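Local coordinates for NADPH-quinone reductase (PDB 3HA2), which forms the flavodoxin-like part of a longer protein that probably binds FMN and passes electrons from NAD(P)H to quinones, at residues A38-V42 and E43-S47; Q72-D75 and T76-T80; Y88-E91 and G92-L95; I118-L121 and M122-F125. All coordinates share one frame; numbering follows the deposited sequence.

Interaction 1: A38-V42 and E43-S47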
loop_
_atom_site.group_PDB
_atom_site.type_symbol
_atom_site.label_atom_id
_atom_site.label_comp_id
_atom_site.label_asym_id
_atom_site.label_seq_id
_atom_site.Cartn_x
_atom_site.Cartn_y
_atom_site.Cartn_z
ATOM N N ALA A 38 17.651 -1.795 1.837
ATOM C CA ALA A 38 16.987 -1.563 3.114
ATOM C C ALA A 38 17.500 -0.284 3.775
ATOM O O ALA A 38 16.746 0.400 4.466
ATOM C CB ALA A 38 17.162 -2.764 4.045
ATOM N N ASP A 39 18.753 0.065 3.506
ATOM C CA ASP A 39 19.346 1.264 4.105
ATOM C C ASP A 39 19.527 2.410 3.097
ATOM O O ASP A 39 20.551 3.092 3.097
ATOM C CB ASP A 39 20.651 0.905 4.818
ATOM C CG ASP A 39 21.714 0.351 3.873
ATOM O OD1 ASP A 39 21.361 -0.196 2.803
ATOM O OD2 ASP A 39 22.911 0.463 4.200
ATOM N N PHE A 40 18.524 2.622 2.236
ATOM C CA PHE A 40 18.591 3.723 1.266
ATOM C C PHE A 40 18.771 5.081 1.932
ATOM O O PHE A 40 18.391 5.280 3.101
ATOM C CB PHE A 40 17.367 3.752 0.338
ATOM C CG PHE A 40 16.064 4.020 1.043
ATOM C CD1 PHE A 40 15.625 5.325 1.270
ATOM C CD2 PHE A 40 15.249 2.961 1.444
ATOM C CE1 PHE A 40 14.422 5.578 1.913
ATOM C CE2 PHE A 40 14.022 3.211 2.087
ATOM C CZ PHE A 40 13.617 4.524 2.314
ATOM N N ASN A 41 19.350 6.009 1.181
ATOM C CA ASN A 41 19.639 7.350 1.689
ATOM C C ASN A 41 18.718 8.325 0.981
ATOM O O ASN A 41 18.697 8.351 -0.249
ATOM C CB ASN A 41 21.085 7.702 1.372
ATOM C CG ASN A 41 21.468 9.053 1.891
ATOM O OD1 ASN A 41 21.923 9.188 3.035
ATOM N ND2 ASN A 41 21.301 10.076 1.059
ATOM N N VAL A 42 17.971 9.126 1.737
ATOM C CA VAL A 42 16.934 9.987 1.135
ATOM C C VAL A 42 17.517 10.953 0.109
ATOM O O VAL A 42 16.983 11.068 -1.005
ATOM C CB VAL A 42 16.110 10.744 2.215
ATOM C CG1 VAL A 42 15.205 11.825 1.575
ATOM C CG2 VAL A 42 15.252 9.751 3.001
ATOM N N GLU A 43 18.601 11.641 0.489
ATOM C CA GLU A 43 19.260 12.609 -0.401
ATOM C C GLU A 43 19.710 11.990 -1.733
ATOM O O GLU A 43 19.480 12.577 -2.793
ATOM C CB GLU A 43 20.419 13.305 0.326
ATOM C CG GLU A 43 21.097 14.415 -0.483
ATOM C CD GLU A 43 22.217 15.106 0.278
ATOM O OE1 GLU A 43 22.614 14.628 1.376
ATOM O OE2 GLU A 43 22.718 16.146 -0.223
ATOM N N GLN A 44 20.336 10.814 -1.683
ATOM C CA GLN A 44 20.743 10.108 -2.904
ATOM C C GLN A 44 19.546 9.695 -3.755
ATOM O O GLN A 44 19.592 9.841 -4.976
ATOM C CB GLN A 44 21.668 8.912 -2.620
ATOM C CG GLN A 44 21.786 7.861 -3.775
ATOM C CD GLN A 44 22.518 8.322 -5.063
ATOM O OE1 GLN A 44 22.294 9.428 -5.595
ATOM N NE2 GLN A 44 23.367 7.432 -5.597
ATOM N N GLU A 45 18.488 9.190 -3.114
ATOM C CA GLU A 45 17.267 8.825 -3.824
ATOM C C GLU A 45 16.612 10.052 -4.470
ATOM O O GLU A 45 16.179 10.003 -5.637
ATOM C CB GLU A 45 16.276 8.110 -2.888
ATOM C CG GLU A 45 16.806 6.796 -2.273
ATOM C CD GLU A 45 17.073 5.701 -3.312
ATOM O OE1 GLU A 45 16.256 5.553 -4.250
ATOM O OE2 GLU A 45 18.097 4.980 -3.178
ATOM N N GLN A 46 16.547 11.157 -3.724
ATOM C CA GLN A 46 15.995 12.398 -4.282
ATOM C C GLN A 46 16.830 12.887 -5.454
ATOM O O GLN A 46 16.284 13.344 -6.462
ATOM C CB GLN A 46 15.876 13.481 -3.206
ATOM C CG GLN A 46 14.662 13.247 -2.317
ATOM C CD GLN A 46 14.542 14.266 -1.202
ATOM O OE1 GLN A 46 15.385 15.136 -1.061
ATOM N NE2 GLN A 46 13.502 14.132 -0.381
ATOM N N SER A 47 18.151 12.771 -5.323
ATOM C CA SER A 47 19.054 13.146 -6.402
ATOM C C SER A 47 18.761 12.360 -7.675
ATOM O O SER A 47 18.714 12.937 -8.759
ATOM C CB SER A 47 20.506 12.939 -6.008
ATOM O OG SER A 47 21.335 13.424 -7.050
HETATM O O HOH W 1 20.131 5.360 -1.541
#
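Glu45 reaches back from the first turn of helix 42-50 and crosses Phe40, in the loop just before it, at about a right angle. With CG beside the backbone N (chi1 -61°) and a second bend at chi2 (-65°), the side chain curls toward the loop. Its CG lies 4.0 Å from Phe40 CD1, meeting the ring obliquely, and OE2 stops 3.8 Å from Phe40 CB; the carboxylate and ring planes are 75° apart. This is the more closely packed part of the contact, with Glu45 buried and its CG 3.2 Å from Asn41 O. OE2 accepts a hydrogen bond of 2.6 Å from a water that itself accepts from Asn41 N, and His34 is a further partner of the same oxygen. Val42 and Gln46 lie alongside each other, Gln46 NE2 passing 3.5 Å from Val42 CG1 on its way to the carbonyl O of Val77 in helix 68-77. The solvent side is looser: the extended chain of Glu43 and the bent chain of Gln44 touch the loop near CB and then lead away from it. Asn41 sits at the N-cap position, and the first helical turn closes through nearly straight bonds, Glu45 N to Asn41 O at 3.0 Å and Gln46 N to Val42 O at 2.8 Å. Strand 31-35, this loop and helix 42-50 together form a beta-alpha unit of the flavodoxin-like fold.

Interaction 2: Q72-D75 and T76-T80. With SO4 (sulfate ion), chain D.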
loop_
_atom_site.group_PDB
_atom_site.type_symbol
_atom_site.label_atom_id
_atom_site.label_comp_id
_atom_site.label_asym_id
_atom_site.label_seq_id
_atom_site.Cartn_x
_atom_site.Cartn_y
_atom_site.Cartn_z
ATOM N N GLN A 72 8.035 2.193 2.363
ATOM C CA GLN A 72 8.953 2.976 3.196
ATOM C C GLN A 72 9.667 4.065 2.388
ATOM O O GLN A 72 9.825 5.186 2.856
ATOM C CB GLN A 72 9.974 2.095 3.911
ATOM C CG GLN A 72 10.794 2.841 4.991
ATOM C CD GLN A 72 9.918 3.313 6.143
ATOM O OE1 GLN A 72 9.393 4.426 6.132
ATOM N NE2 GLN A 72 9.699 2.434 7.110
ATOM N N TRP A 73 10.088 3.725 1.172
ATOM C CA TRP A 73 10.753 4.694 0.282
ATOM C C TRP A 73 9.789 5.818 -0.072
ATOM O O TRP A 73 10.158 6.993 -0.039
ATOM C CB TRP A 73 11.231 3.931 -0.956
ATOM C CG TRP A 73 11.964 4.684 -2.035
ATOM C CD1 TRP A 73 13.314 4.878 -2.144
ATOM C CD2 TRP A 73 11.383 5.217 -3.220
ATOM N NE1 TRP A 73 13.602 5.549 -3.316
ATOM C CE2 TRP A 73 12.429 5.784 -3.984
ATOM C CE3 TRP A 73 10.064 5.329 -3.683
ATOM C CZ2 TRP A 73 12.205 6.418 -5.213
ATOM C CZ3 TRP A 73 9.841 5.949 -4.931
ATOM C CH2 TRP A 73 10.915 6.491 -5.666
HETATM N N MSE A 74 8.538 5.468 -0.367
HETATM C CA MSE A 74 7.517 6.471 -0.660
HETATM C C MSE A 74 7.334 7.403 0.545
HETATM O O MSE A 74 7.317 8.619 0.391
HETATM C CB MSE A 74 6.173 5.807 -1.012
HETATM C CG MSE A 74 6.193 4.979 -2.279
HETATM SE SE MSE A 74 6.171 6.154 -3.848
HETATM C CE MSE A 74 4.476 7.069 -3.528
ATOM N N ASP A 75 7.220 6.814 1.741
ATOM C CA ASP A 75 6.939 7.558 2.983
ATOM C C ASP A 75 8.074 8.517 3.363
ATOM O O ASP A 75 7.835 9.561 3.981
ATOM C CB ASP A 75 6.702 6.578 4.155
ATOM C CG ASP A 75 5.389 5.776 4.045
ATOM O OD1 ASP A 75 4.558 6.071 3.170
ATOM O OD2 ASP A 75 5.205 4.841 4.863
ATOM N N THR A 76 9.306 8.158 3.017
ATOM C CA THR A 76 10.490 8.848 3.530
ATOM C C THR A 76 11.169 9.735 2.475
ATOM O O THR A 76 11.624 10.836 2.777
ATOM C CB THR A 76 11.498 7.819 4.118
ATOM O OG1 THR A 76 10.819 6.957 5.054
ATOM C CG2 THR A 76 12.592 8.513 4.862
ATOM N N VAL A 77 11.223 9.252 1.233
ATOM C CA VAL A 77 11.859 10.003 0.147
ATOM C C VAL A 77 10.896 11.069 -0.365
ATOM O O VAL A 77 11.307 12.184 -0.700
ATOM C CB VAL A 77 12.310 9.054 -1.023
ATOM C CG1 VAL A 77 12.738 9.851 -2.279
ATOM C CG2 VAL A 77 13.437 8.151 -0.581
HETATM N N MSE A 78 9.612 10.712 -0.455
HETATM C CA MSE A 78 8.607 11.619 -1.010
HETATM C C MSE A 78 8.033 12.469 0.119
HETATM O O MSE A 78 6.917 12.245 0.593
HETATM C CB MSE A 78 7.499 10.860 -1.746
HETATM C CG MSE A 78 7.987 9.980 -2.870
HETATM SE SE MSE A 78 9.052 10.964 -4.177
HETATM C CE MSE A 78 9.037 9.562 -5.568
ATOM N N THR A 79 8.812 13.448 0.557
ATOM C CA THR A 79 8.347 14.341 1.607
ATOM C C THR A 79 7.407 15.404 1.033
ATOM O O THR A 79 7.374 15.632 -0.166
ATOM C CB THR A 79 9.521 15.035 2.321
ATOM O OG1 THR A 79 10.279 15.787 1.366
ATOM C CG2 THR A 79 10.419 14.006 3.008
ATOM N N THR A 80 6.638 16.042 1.907
ATOM C CA THR A 80 5.838 17.197 1.525
ATOM C C THR A 80 6.710 18.256 0.865
ATOM O O THR A 80 6.347 18.784 -0.194
ATOM C CB THR A 80 5.143 17.785 2.765
ATOM O OG1 THR A 80 4.311 16.769 3.328
ATOM C CG2 THR A 80 4.297 18.978 2.412
HETATM S S SO4 D . 7.880 16.645 5.348
HETATM O O1 SO4 D . 7.050 17.225 6.411
HETATM O O2 SO4 D . 9.032 15.973 5.963
HETATM O O3 SO4 D . 7.101 15.624 4.632
HETATM O O4 SO4 D . 8.334 17.710 4.434
#
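The indole of Trp73 carries Val77 over one face: CG2 lies 3.9 Å from the centroid of the five-membered ring, 22° off its normal, a CH-pi contact. At the far rim of the six-membered ring, CE of Met78, a selenomethionine, comes obliquely to 3.6 Å from Trp73 CH2. NE1 at the ring edge donates to Glu45 in helix 42-50, and Phe40 adds an edge-to-face contact. Trp73 can lean along the helix toward both partners because CG is anti to the backbone N (chi1 -179°). These residues form the last turns of helix 68-77, one of the helices that flank the parallel sheet of the flavodoxin-like fold. Val77 N still bonds to Trp73 O at 2.8 Å, and Thr76 OG1 donates to Gln72 O at 3.0 Å, alongside a weak bond from Thr76 N. Met78 N approaches Met74 O at 3.2 Å from above the carbonyl plane as the helix ends in an inverse gamma turn centred on Met78. The carbonyl O of Met78 accepts from Trp63 of the second subunit. Beyond the turn Thr79 OG1 caps Phe82 N. Thr80 N donates to SO4 O3 at 2.8 Å, the sulfate probably coming from the crystallisation liquor.

Interaction 3: Y88-E91 and G92-L95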
loop_
_atom_site.group_PDB
_atom_site.type_symbol
_atom_site.label_atom_id
_atom_site.label_comp_id
_atom_site.label_asym_id
_atom_site.label_seq_id
_atom_site.Cartn_x
_atom_site.Cartn_y
_atom_site.Cartn_z
ATOM N N TYR A 88 7.406 20.793 -5.664
ATOM C CA TYR A 88 6.806 19.854 -6.630
ATOM C C TYR A 88 7.883 19.319 -7.566
ATOM O O TYR A 88 7.824 19.525 -8.780
ATOM C CB TYR A 88 5.666 20.511 -7.432
ATOM C CG TYR A 88 4.373 20.578 -6.661
ATOM C CD1 TYR A 88 3.439 19.548 -6.741
ATOM C CD2 TYR A 88 4.110 21.643 -5.806
ATOM C CE1 TYR A 88 2.260 19.589 -6.017
ATOM C CE2 TYR A 88 2.926 21.699 -5.080
ATOM C CZ TYR A 88 2.013 20.669 -5.190
ATOM O OH TYR A 88 0.844 20.718 -4.471
ATOM N N ALA A 89 8.867 18.644 -6.969
ATOM C CA ALA A 89 10.083 18.237 -7.665
ATOM C C ALA A 89 9.804 17.329 -8.856
ATOM O O ALA A 89 10.561 17.326 -9.836
ATOM C CB ALA A 89 11.037 17.551 -6.693
ATOM N N LEU A 90 8.699 16.592 -8.774
ATOM C CA LEU A 90 8.356 15.577 -9.774
ATOM C C LEU A 90 7.478 16.078 -10.903
ATOM O O LEU A 90 7.156 15.309 -11.812
ATOM C CB LEU A 90 7.696 14.372 -9.090
ATOM C CG LEU A 90 8.464 13.834 -7.872
ATOM C CD1 LEU A 90 7.619 12.823 -7.127
ATOM C CD2 LEU A 90 9.802 13.225 -8.276
ATOM N N GLU A 91 7.116 17.363 -10.877
ATOM C CA GLU A 91 6.149 17.893 -11.850
ATOM C C GLU A 91 6.607 17.659 -13.282
ATOM O O GLU A 91 7.722 18.022 -13.638
ATOM C CB GLU A 91 5.918 19.395 -11.639
ATOM C CG GLU A 91 4.873 19.974 -12.594
ATOM C CD GLU A 91 4.553 21.430 -12.309
ATOM O OE1 GLU A 91 5.238 22.056 -11.458
ATOM O OE2 GLU A 91 3.605 21.945 -12.941
ATOM N N GLY A 92 5.747 17.052 -14.099
ATOM C CA GLY A 92 6.075 16.800 -15.506
ATOM C C GLY A 92 6.801 15.487 -15.791
ATOM O O GLY A 92 6.956 15.107 -16.963
ATOM N N LYS A 93 7.280 14.813 -14.747
ATOM C CA LYS A 93 7.909 13.496 -14.918
ATOM C C LYS A 93 6.807 12.455 -15.121
ATOM O O LYS A 93 5.642 12.692 -14.764
ATOM C CB LYS A 93 8.796 13.137 -13.709
ATOM C CG LYS A 93 9.933 14.128 -13.459
ATOM C CD LYS A 93 10.746 13.763 -12.196
ATOM C CE LYS A 93 11.728 14.870 -11.838
ATOM N NZ LYS A 93 12.834 14.946 -12.853
ATOM N N GLU A 94 7.169 11.325 -15.728
ATOM C CA GLU A 94 6.228 10.242 -15.967
ATOM C C GLU A 94 6.436 9.216 -14.877
ATOM O O GLU A 94 7.573 8.970 -14.472
ATOM C CB GLU A 94 6.435 9.597 -17.345
ATOM C CG GLU A 94 5.997 10.492 -18.502
ATOM C CD GLU A 94 6.455 9.997 -19.855
ATOM O OE1 GLU A 94 7.484 9.309 -19.940
ATOM O OE2 GLU A 94 5.777 10.315 -20.857
ATOM N N LEU A 95 5.330 8.649 -14.386
ATOM C CA LEU A 95 5.389 7.578 -13.391
ATOM C C LEU A 95 4.874 6.314 -14.059
ATOM O O LEU A 95 3.763 6.312 -14.584
ATOM C CB LEU A 95 4.517 7.880 -12.178
ATOM C CG LEU A 95 4.560 6.790 -11.090
ATOM C CD1 LEU A 95 5.991 6.656 -10.464
ATOM C CD2 LEU A 95 3.507 7.020 -9.993
#
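Lys93 lies back over the turn that precedes it, its aliphatic chain crossing Leu90 at about a right angle. The turn is held by Lys93 N, which donates to Leu90 O at 3.0 Å with an N-H...O angle of 159°, closing a type II beta turn from Leu90 to Lys93. From this point the lysine can be followed outward. CB rests 3.3 Å from Leu90 O, and CG stays beside the same oxygen at 3.4 Å. CD moves on to the side chain, 4.1 Å from Leu90 CD2, while also passing over Leu90 CA. CE reaches the preceding peptide, 3.4 Å from Ala89 O. There the chain, extended until now, bends at chi4 (-70°) and points NZ away from the turn, to the carbonyl O of Asn52, with weak hydrogen bonds to the carbonyls of Leu49 and Leu50. A type I turn from Tyr88 to Glu91, with Glu91 N bonded to Tyr88 O at 3.1 Å, starts two residues earlier and shares Leu90 and Glu91 with the type II turn. Gly92 takes the third position of the second turn with a positive phi of 88°, where the lack of a side chain keeps Glu91 O uncrowded. The paired turns deliver the chain into strand 94-101, between strands 54-60 and 135-143 of the sheet. Since Leu49 and Leu50 end helix 42-50, the lysine ammonium probably finds a favourable field at the helix C-terminus, while its methylenes pack along the backbone of Ala89 and Leu90.

Interaction 4: I118-L121 and M122-F125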
loop_
_atom_site.group_PDB
_atom_site.type_symbol
_atom_site.label_atom_id
_atom_site.label_comp_id
_atom_site.label_asym_id
_atom_site.label_seq_id
_atom_site.Cartn_x
_atom_site.Cartn_y
_atom_site.Cartn_z
ATOM N N ILE A 118 -6.068 -4.743 -11.959
ATOM C CA ILE A 118 -4.799 -4.163 -11.550
ATOM C C ILE A 118 -4.881 -2.633 -11.491
ATOM O O ILE A 118 -4.351 -2.005 -10.567
ATOM C CB ILE A 118 -3.681 -4.623 -12.509
ATOM C CG1 ILE A 118 -3.495 -6.146 -12.391
ATOM C CG2 ILE A 118 -2.358 -3.843 -12.228
ATOM C CD1 ILE A 118 -3.007 -6.585 -10.996
ATOM N N SER A 119 -5.582 -2.044 -12.450
ATOM C CA SER A 119 -5.816 -0.588 -12.465
ATOM C C SER A 119 -6.413 -0.105 -11.150
ATOM O O SER A 119 -5.961 0.871 -10.562
ATOM C CB SER A 119 -6.782 -0.209 -13.591
ATOM O OG SER A 119 -6.151 -0.182 -14.851
ATOM N N GLU A 120 -7.447 -0.792 -10.687
ATOM C CA GLU A 120 -8.084 -0.422 -9.422
ATOM C C GLU A 120 -7.164 -0.593 -8.216
ATOM O O GLU A 120 -7.164 0.227 -7.295
ATOM C CB GLU A 120 -9.328 -1.275 -9.239
ATOM C CG GLU A 120 -10.424 -0.960 -10.256
ATOM C CD GLU A 120 -11.504 -2.000 -10.178
ATOM O OE1 GLU A 120 -11.454 -2.985 -10.967
ATOM O OE2 GLU A 120 -12.355 -1.866 -9.267
ATOM N N LEU A 121 -6.384 -1.661 -8.214
ATOM C CA LEU A 121 -5.466 -1.929 -7.102
ATOM C C LEU A 121 -4.294 -0.961 -7.037
ATOM O O LEU A 121 -3.783 -0.677 -5.949
ATOM C CB LEU A 121 -4.946 -3.373 -7.147
ATOM C CG LEU A 121 -6.052 -4.415 -6.990
ATOM C CD1 LEU A 121 -5.514 -5.809 -7.342
ATOM C CD2 LEU A 121 -6.636 -4.384 -5.582
HETATM N N MSE A 122 -3.894 -0.422 -8.182
HETATM C CA MSE A 122 -2.770 0.512 -8.211
HETATM C C MSE A 122 -3.207 1.963 -7.988
HETATM O O MSE A 122 -2.403 2.882 -8.153
HETATM C CB MSE A 122 -2.006 0.386 -9.546
HETATM C CG MSE A 122 -1.354 -0.987 -9.798
HETATM SE SE MSE A 122 0.038 -1.429 -8.496
HETATM C CE MSE A 122 -1.048 -2.533 -7.306
ATOM N N ARG A 123 -4.470 2.169 -7.623
ATOM C CA ARG A 123 -5.012 3.520 -7.451
ATOM C C ARG A 123 -4.170 4.426 -6.529
ATOM O O ARG A 123 -4.050 5.606 -6.818
ATOM C CB ARG A 123 -6.473 3.502 -6.960
ATOM C CG ARG A 123 -7.239 4.765 -7.402
ATOM C CD ARG A 123 -7.420 4.768 -8.915
ATOM N NE ARG A 123 -8.566 3.963 -9.285
ATOM C CZ ARG A 123 -8.841 3.496 -10.503
ATOM N NH1 ARG A 123 -8.049 3.722 -11.557
ATOM N NH2 ARG A 123 -9.940 2.771 -10.655
ATOM N N PRO A 124 -3.613 3.897 -5.412
ATOM C CA PRO A 124 -2.780 4.828 -4.631
ATOM C C PRO A 124 -1.628 5.452 -5.410
ATOM O O PRO A 124 -1.264 6.590 -5.126
ATOM C CB PRO A 124 -2.246 3.964 -3.477
ATOM C CG PRO A 124 -3.202 2.836 -3.369
ATOM C CD PRO A 124 -3.695 2.573 -4.770
ATOM N N PHE A 125 -1.060 4.734 -6.384
ATOM C CA PHE A 125 0.038 5.312 -7.193
ATOM C C PHE A 125 -0.482 6.336 -8.177
ATOM O O PHE A 125 0.173 7.336 -8.462
ATOM C CB PHE A 125 0.817 4.213 -7.918
ATOM C CG PHE A 125 1.645 3.369 -7.000
ATOM C CD1 PHE A 125 2.807 3.880 -6.428
ATOM C CD2 PHE A 125 1.252 2.079 -6.681
ATOM C CE1 PHE A 125 3.562 3.112 -5.564
ATOM C CE2 PHE A 125 2.023 1.294 -5.831
ATOM C CZ PHE A 125 3.163 1.812 -5.270
#
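Met122, a selenomethionine, donates from its backbone N to Ile118 O at 2.9 Å where short helix 118-121 ends and helix 123-131 begins, within the segment that connects strands 94-101 and 135-143 of the flavodoxin-like fold. That N still belongs to the first helix, donating weakly to Ser119 O as well. Its O belongs to the second, accepting from Phe125 N at 2.9 Å, so the residue at the N-cap position serves both helices. Arg123 N has a weak bond of 3.3 Å to Glu120 O. The arginine side chain, bent at chi2 (68°) and chi3 (83°), folds back over the end of the first helix. One face of its guanidinium covers Ser119 O, 3.7 Å above the plane, and Glu120 CA, both offset toward the rim, which is packing onto the backbone and not a hydrogen bond. The charged ends go to other partners: Arg123 NH1 forms a salt bridge with Glu126, and Glu120 OE1 is hydrogen-bonded to Thr117. Glu120 OE2 stays 5.4 Å from Arg123 NH2, too far for a salt bridge, though a weak attraction may remain. On the buried side Ile118 and Met122 lie side by side, with Ile118 CG2 3.9 Å from Met122 CG, both turned to strands 94-101 and 135-143. Leu121 packs on Arg123 of the second subunit, and Arg123 of this chain on Phe116 of the second subunit. Pro124 has no N-H to give, and its ring CD instead rests 3.5 Å from Leu121 O.

All four contacts are local and follow one another along the chain, none enclosing or crossing another. Interaction 1 leads the loop after strand 31-35 into helix 42-50. Interaction 2 ends helix 68-77, and the two helices meet directly, with Val42 CG2 3.5 Å from Thr76 CG2. Interaction 3 closes the turns before strand 94-101 and touches interaction 2 where Leu90 CD1 packs on Met78 SE. Interaction 4 joins the two helices that follow that strand, and Leu95 CD2 of interaction 3 meets Phe125 O there. Interactions 1 and 4 stay about 13 Å apart at their nearest atoms. Interactions 2 and 4 both border the second subunit.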